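Local coordinates for protein D-threo-3-hydroxyaspartate dehydratase (PDB 3WQC) that catalyses the pyridoxal-5'-phosphate- and divalent-metal-dependent deamination of D-threo-3-hydroxyaspartate to oxaloacetate and ammonia, and also dehydrates D-serine, at residues 268-274 / 353-359; 281-285 / 332-336. One frame throughout, in Å; residues are numbered along the deposited sequence.

In the fold
Contacts 1 and 2 lie in the same mixed beta sheet, built mainly from the C-terminal part of the chain with strand 22-26 added, which accompanies the parallel alpha/beta barrel of this fold type III enzyme. Strand 268-278, which carries part of contact 1, is followed after a turn by its antiparallel neighbour 283-286 of contact 2; strand 332-336 comes later in the chain, and strand 354-358 then pairs with 268-278, so contact 1 brackets contact 2 along the chain. Their centres are about 14 Å apart, and Leu355 of contact 1 packs on Leu334 of contact 2. Both antiparallel pairings lie away from the cofactor pocket, and both touch the second subunit of the two-chain assembly in the crystal.

Contact 1 (268-274 / 353-359)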
loop_
_atom_site.group_PDB
_atom_site.type_symbol
_atom_site.label_atom_id
_atom_site.label_comp_id
_atom_site.label_asym_id
_atom_site.label_seq_id
_atom_site.Cartn_x
_atom_site.Cartn_y
_atom_site.Cartn_z
ATOM N N LEU B 268 15.733 -3.698 4.784
ATOM C CA LEU B 268 14.329 -3.704 5.255
ATOM C C LEU B 268 13.773 -5.118 4.970
ATOM O O LEU B 268 13.936 -5.673 3.848
ATOM C CB LEU B 268 13.509 -2.703 4.414
ATOM C CG LEU B 268 12.012 -2.644 4.730
ATOM C CD1 LEU B 268 11.767 -2.250 6.207
ATOM C CD2 LEU B 268 11.310 -1.712 3.712
ATOM N N SER B 269 13.153 -5.722 5.988
ATOM C CA SER B 269 12.494 -6.983 5.776
ATOM C C SER B 269 11.181 -6.945 6.586
ATOM O O SER B 269 11.059 -6.127 7.536
ATOM C CB SER B 269 13.355 -8.229 6.227
ATOM O OG SER B 269 13.641 -8.148 7.619
ATOM N N VAL B 270 10.247 -7.819 6.243
ATOM C CA VAL B 270 8.963 -7.850 6.980
ATOM C C VAL B 270 9.015 -9.157 7.796
ATOM O O VAL B 270 9.059 -10.269 7.234
ATOM C CB VAL B 270 7.759 -7.834 6.052
ATOM C CG1 VAL B 270 6.457 -8.096 6.798
ATOM C CG2 VAL B 270 7.733 -6.481 5.296
ATOM N N LEU B 271 8.902 -9.017 9.084
ATOM C CA LEU B 271 8.835 -10.151 10.033
ATOM C C LEU B 271 7.435 -10.739 9.944
ATOM O O LEU B 271 6.477 -9.988 10.004
ATOM C CB LEU B 271 9.087 -9.574 11.440
ATOM C CG LEU B 271 9.239 -10.641 12.584
ATOM C CD1 LEU B 271 10.524 -11.462 12.391
ATOM C CD2 LEU B 271 9.217 -9.876 13.912
ATOM N N ALA B 272 7.308 -12.085 9.784
ATOM C CA ALA B 272 6.029 -12.715 9.568
ATOM C C ALA B 272 5.996 -13.981 10.374
ATOM O O ALA B 272 7.055 -14.552 10.622
ATOM C CB ALA B 272 5.837 -13.040 8.063
ATOM N N THR B 273 4.816 -14.435 10.708
ATOM C CA THR B 273 4.632 -15.731 11.361
ATOM C C THR B 273 3.918 -16.714 10.460
ATOM O O THR B 273 2.916 -16.333 9.762
ATOM C CB THR B 273 3.747 -15.535 12.654
ATOM O OG1 THR B 273 4.461 -14.690 13.557
ATOM C CG2 THR B 273 3.513 -16.840 13.406
ATOM N N VAL B 274 4.317 -18.028 10.533
ATOM C CA VAL B 274 3.569 -19.037 9.837
ATOM C C VAL B 274 2.265 -19.363 10.632
ATOM O O VAL B 274 2.330 -19.666 11.851
ATOM C CB VAL B 274 4.429 -20.322 9.747
ATOM C CG1 VAL B 274 3.554 -21.438 9.120
ATOM C CG2 VAL B 274 5.626 -20.064 8.807
ATOM N N THR B 353 6.453 -20.513 13.363
ATOM C CA THR B 353 7.818 -20.114 12.868
ATOM C C THR B 353 7.796 -18.660 12.416
ATOM O O THR B 353 6.816 -18.238 11.741
ATOM C CB THR B 353 8.232 -20.962 11.637
ATOM O OG1 THR B 353 8.225 -22.311 12.004
ATOM C CG2 THR B 353 9.641 -20.596 11.083
ATOM N N ARG B 354 8.804 -17.930 12.852
ATOM C CA ARG B 354 8.989 -16.527 12.376
ATOM C C ARG B 354 9.976 -16.496 11.234
ATOM O O ARG B 354 11.072 -17.148 11.287
ATOM C CB ARG B 354 9.501 -15.645 13.498
ATOM C CG ARG B 354 8.426 -15.432 14.512
ATOM C CD ARG B 354 8.839 -14.574 15.648
ATOM N NE ARG B 354 7.546 -14.374 16.327
ATOM C CZ ARG B 354 7.066 -13.226 16.786
ATOM N NH1 ARG B 354 7.836 -12.166 16.832
ATOM N NH2 ARG B 354 5.830 -13.205 17.290
ATOM N N LEU B 355 9.648 -15.718 10.207
ATOM C CA LEU B 355 10.467 -15.606 8.968
ATOM C C LEU B 355 10.618 -14.112 8.685
ATOM O O LEU B 355 9.933 -13.288 9.288
ATOM C CB LEU B 355 9.712 -16.222 7.808
ATOM C CG LEU B 355 9.468 -17.700 7.895
ATOM C CD1 LEU B 355 8.531 -18.137 6.797
ATOM C CD2 LEU B 355 10.811 -18.464 7.897
ATOM N N ARG B 356 11.515 -13.734 7.790
ATOM C CA ARG B 356 11.635 -12.334 7.384
ATOM C C ARG B 356 11.501 -12.315 5.854
ATOM O O ARG B 356 12.122 -13.107 5.173
ATOM C CB ARG B 356 12.991 -11.758 7.882
ATOM C CG ARG B 356 12.876 -11.550 9.396
ATOM C CD ARG B 356 14.238 -11.352 10.020
ATOM N NE ARG B 356 14.874 -10.071 9.694
ATOM C CZ ARG B 356 16.064 -9.725 10.198
ATOM N NH1 ARG B 356 16.577 -8.538 9.866
ATOM N NH2 ARG B 356 16.764 -10.576 10.985
ATOM N N ILE B 357 10.757 -11.376 5.327
ATOM C CA ILE B 357 10.518 -11.371 3.876
ATOM C C ILE B 357 11.150 -10.129 3.264
ATOM O O ILE B 357 10.911 -8.987 3.745
ATOM C CB ILE B 357 9.004 -11.355 3.537
ATOM C CG1 ILE B 357 8.146 -12.367 4.388
ATOM C CG2 ILE B 357 8.741 -11.388 2.054
ATOM C CD1 ILE B 357 8.609 -13.794 4.132
ATOM N N LEU B 358 12.048 -10.309 2.292
ATOM C CA LEU B 358 12.614 -9.127 1.631
ATOM C C LEU B 358 11.609 -8.611 0.603
ATOM O O LEU B 358 11.058 -9.392 -0.181
ATOM C CB LEU B 358 13.947 -9.464 0.870
ATOM C CG LEU B 358 15.061 -10.070 1.772
ATOM C CD1 LEU B 358 16.275 -10.425 0.863
ATOM C CD2 LEU B 358 15.368 -9.087 2.900
ATOM N N PRO B 359 11.443 -7.270 0.535
ATOM C CA PRO B 359 10.403 -6.696 -0.306
ATOM C C PRO B 359 10.825 -6.512 -1.781
ATOM O O PRO B 359 12.042 -6.309 -2.061
ATOM C CB PRO B 359 10.241 -5.289 0.288
ATOM C CG PRO B 359 11.616 -4.960 0.829
ATOM C CD PRO B 359 12.123 -6.290 1.393
HETATM O O HOH W 1 15.612 -6.374 8.132
#
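With chi1 at 61°, Ser269 places OG between its own backbone N and carbonyl carbon, while Arg356 bends at chi3 (71°) and brings NE within 3.1 Å of Ser269 OG. The N-H points almost straight at the hydroxyl, at 172°, and Ser269 OG sits at the edge of the guanidinium, in its plane. A water 2.7 Å from Ser269 OG also accepts from Arg356 NH1, closing a small ring, and NH2 of the same arginine is bound by Leu314 O; three polar partners thus hold the guanidinium in position. The strands that carry this cluster, 268-274 and 353-359, form an antiparallel ladder in the mixed, mainly C-terminal sheet, with Val270-Ile357 and Ala272-Leu355 as hydrogen-bonded pairs and Leu271-Arg356 and Thr273-Arg354 as non-hydrogen-bonded ones. Leu271 CD1 rests 3.8 Å from Arg356 CG on the face shared with the arginines. The extended Arg354 passes obliquely by Thr273, and its NH1 goes on to Leu15 O and Leu18 O. On the other face Val274 CG2 meets Leu355 CD1 at 4.0 Å. At the end of the ladder Val274 N donates to Thr353 O over 2.8 Å, and His100 of the second subunit packs on Thr273 and Arg354.

Contact 2 (281-285 / 332-336); sequences KGWAI and GILAR
Ile333 sets its CG2 methyl over one face of the Trp283 indole, beside a short antiparallel pairing of 283-286 and 332-336, two neighbouring strands of the mixed, mainly C-terminal sheet. Here 283-286 has just turned back from strand 268-278, and the return is marked by a G1 beta bulge, in which Gly282, with its positive phi of 70°, and Trp283 both face Gln278. From CB, which lies 4.2 Å from Ile333 CG2, the Trp283 side chain leaves with CG anti to the carbonyl carbon, and the indole spreads across that methyl. Trp283 CG and CD2 are its nearest ring atoms, and the methyl stands 3.6 Å from the centroid of the five-membered ring, 12° off the normal: a CH-pi contact. Trp283 CD1 reaches in addition the methyl of Ala335, at 3.9 Å and obliquely, and Trp283 NE1 lies 4.0 Å from Ile333 CG2, whereas CE2 and CE3 lie farther along the indole over the same methyl. At the far end of the indole the other face takes over: there Lys281 CE lies 3.6 Å from Trp283 CH2. Gly149 of the second subunit packs on both Lys281 and Trp283. Next along the strands, Ile285 and Ile333 lie side by side, pointing the same way, on the face that also carries the indole. Ala284 and Leu334 are the hydrogen-bonded pair, each N donating to the other's O, and their side chains, on the other face, touch through CB; Phe349 packs against both. Leu334 also rests on Phe322 and Leu324 of the neighbouring strand 322-327. At the end by the turn, where the strands part, a water donates to Gly282 O and accepts from Arg336 N, 3.1 Å away.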
loop_
_atom_site.group_PDB
_atom_site.type_symbol
_atom_site.label_atom_id
_atom_site.label_comp_id
_atom_site.label_asym_id
_atom_site.label_seq_id
_atom_site.Cartn_x
_atom_site.Cartn_y
_atom_site.Cartn_z
ATOM N N LYS B 281 -0.204 -29.035 -1.426
ATOM C CA LYS B 281 0.246 -28.107 -2.445
ATOM C C LYS B 281 1.621 -27.555 -2.094
ATOM O O LYS B 281 2.124 -26.697 -2.830
ATOM C CB LYS B 281 -0.746 -26.930 -2.578
ATOM C CG LYS B 281 -2.094 -27.366 -3.128
ATOM C CD LYS B 281 -2.997 -26.190 -3.528
ATOM C CE LYS B 281 -3.793 -25.649 -2.330
ATOM N NZ LYS B 281 -5.020 -24.974 -2.838
ATOM N N GLY B 282 2.216 -27.934 -0.972
ATOM C CA GLY B 282 3.507 -27.365 -0.545
ATOM C C GLY B 282 3.392 -25.894 -0.106
ATOM O O GLY B 282 4.374 -25.130 -0.253
ATOM N N TRP B 283 2.209 -25.468 0.410
ATOM C CA TRP B 283 2.063 -24.082 0.874
ATOM C C TRP B 283 2.241 -23.922 2.322
ATOM O O TRP B 283 1.665 -24.743 3.101
ATOM C CB TRP B 283 0.645 -23.599 0.652
ATOM C CG TRP B 283 0.227 -23.381 -0.786
ATOM C CD1 TRP B 283 0.997 -23.613 -1.958
ATOM C CD2 TRP B 283 -1.083 -22.905 -1.233
ATOM N NE1 TRP B 283 0.256 -23.293 -3.065
ATOM C CE2 TRP B 283 -1.028 -22.853 -2.688
ATOM C CE3 TRP B 283 -2.291 -22.584 -0.591
ATOM C CZ2 TRP B 283 -2.139 -22.463 -3.467
ATOM C CZ3 TRP B 283 -3.373 -22.136 -1.372
ATOM C CH2 TRP B 283 -3.316 -22.105 -2.799
ATOM N N ALA B 284 3.033 -22.932 2.775
ATOM C CA ALA B 284 2.896 -22.427 4.158
ATOM C C ALA B 284 2.146 -21.093 4.039
ATOM O O ALA B 284 2.376 -20.341 3.109
ATOM C CB ALA B 284 4.287 -22.213 4.824
ATOM N N ILE B 285 1.227 -20.812 4.959
ATOM C CA ILE B 285 0.494 -19.561 4.930
ATOM C C ILE B 285 1.095 -18.684 6.037
ATOM O O ILE B 285 1.249 -19.133 7.217
ATOM C CB ILE B 285 -1.031 -19.811 5.185
ATOM C CG1 ILE B 285 -1.693 -20.891 4.254
ATOM C CG2 ILE B 285 -1.758 -18.468 5.192
ATOM C CD1 ILE B 285 -1.359 -20.751 2.900
ATOM N N GLY B 332 -0.253 -14.367 3.316
ATOM C CA GLY B 332 0.728 -14.600 2.250
ATOM C C GLY B 332 0.870 -16.114 2.029
ATOM O O GLY B 332 0.808 -16.900 2.996
ATOM N N ILE B 333 1.091 -16.531 0.771
ATOM C CA ILE B 333 1.236 -17.949 0.397
ATOM C C ILE B 333 2.738 -18.126 0.170
ATOM O O ILE B 333 3.276 -17.535 -0.776
ATOM C CB ILE B 333 0.410 -18.339 -0.848
ATOM C CG1 ILE B 333 -1.125 -18.081 -0.763
ATOM C CG2 ILE B 333 0.725 -19.823 -1.167
ATOM C CD1 ILE B 333 -1.691 -18.529 0.469
ATOM N N LEU B 334 3.430 -18.853 1.018
ATOM C CA LEU B 334 4.829 -19.172 0.931
ATOM C C LEU B 334 4.982 -20.560 0.226
ATOM O O LEU B 334 4.318 -21.543 0.575
ATOM C CB LEU B 334 5.443 -19.195 2.320
ATOM C CG LEU B 334 6.942 -19.471 2.446
ATOM C CD1 LEU B 334 7.480 -19.000 3.814
ATOM C CD2 LEU B 334 7.345 -20.942 2.152
ATOM N N ALA B 335 5.718 -20.601 -0.884
ATOM C CA ALA B 335 5.809 -21.860 -1.662
ATOM C C ALA B 335 7.102 -21.808 -2.502
ATOM O O ALA B 335 7.875 -20.828 -2.391
ATOM C CB ALA B 335 4.580 -22.123 -2.552
ATOM N N ARG B 336 7.471 -22.903 -3.186
ATOM C CA ARG B 336 8.702 -22.868 -3.987
ATOM C C ARG B 336 8.523 -21.947 -5.201
ATOM O O ARG B 336 7.495 -22.044 -5.923
ATOM C CB ARG B 336 9.049 -24.288 -4.477
ATOM C CG ARG B 336 9.424 -25.213 -3.362
ATOM C CD ARG B 336 9.813 -26.561 -3.959
ATOM N NE ARG B 336 11.077 -26.396 -4.691
ATOM C CZ ARG B 336 12.259 -26.377 -4.075
ATOM N NH1 ARG B 336 13.362 -26.180 -4.773
ATOM N NH2 ARG B 336 12.359 -26.493 -2.742
HETATM O O HOH W 2 6.117 -25.503 -2.295
#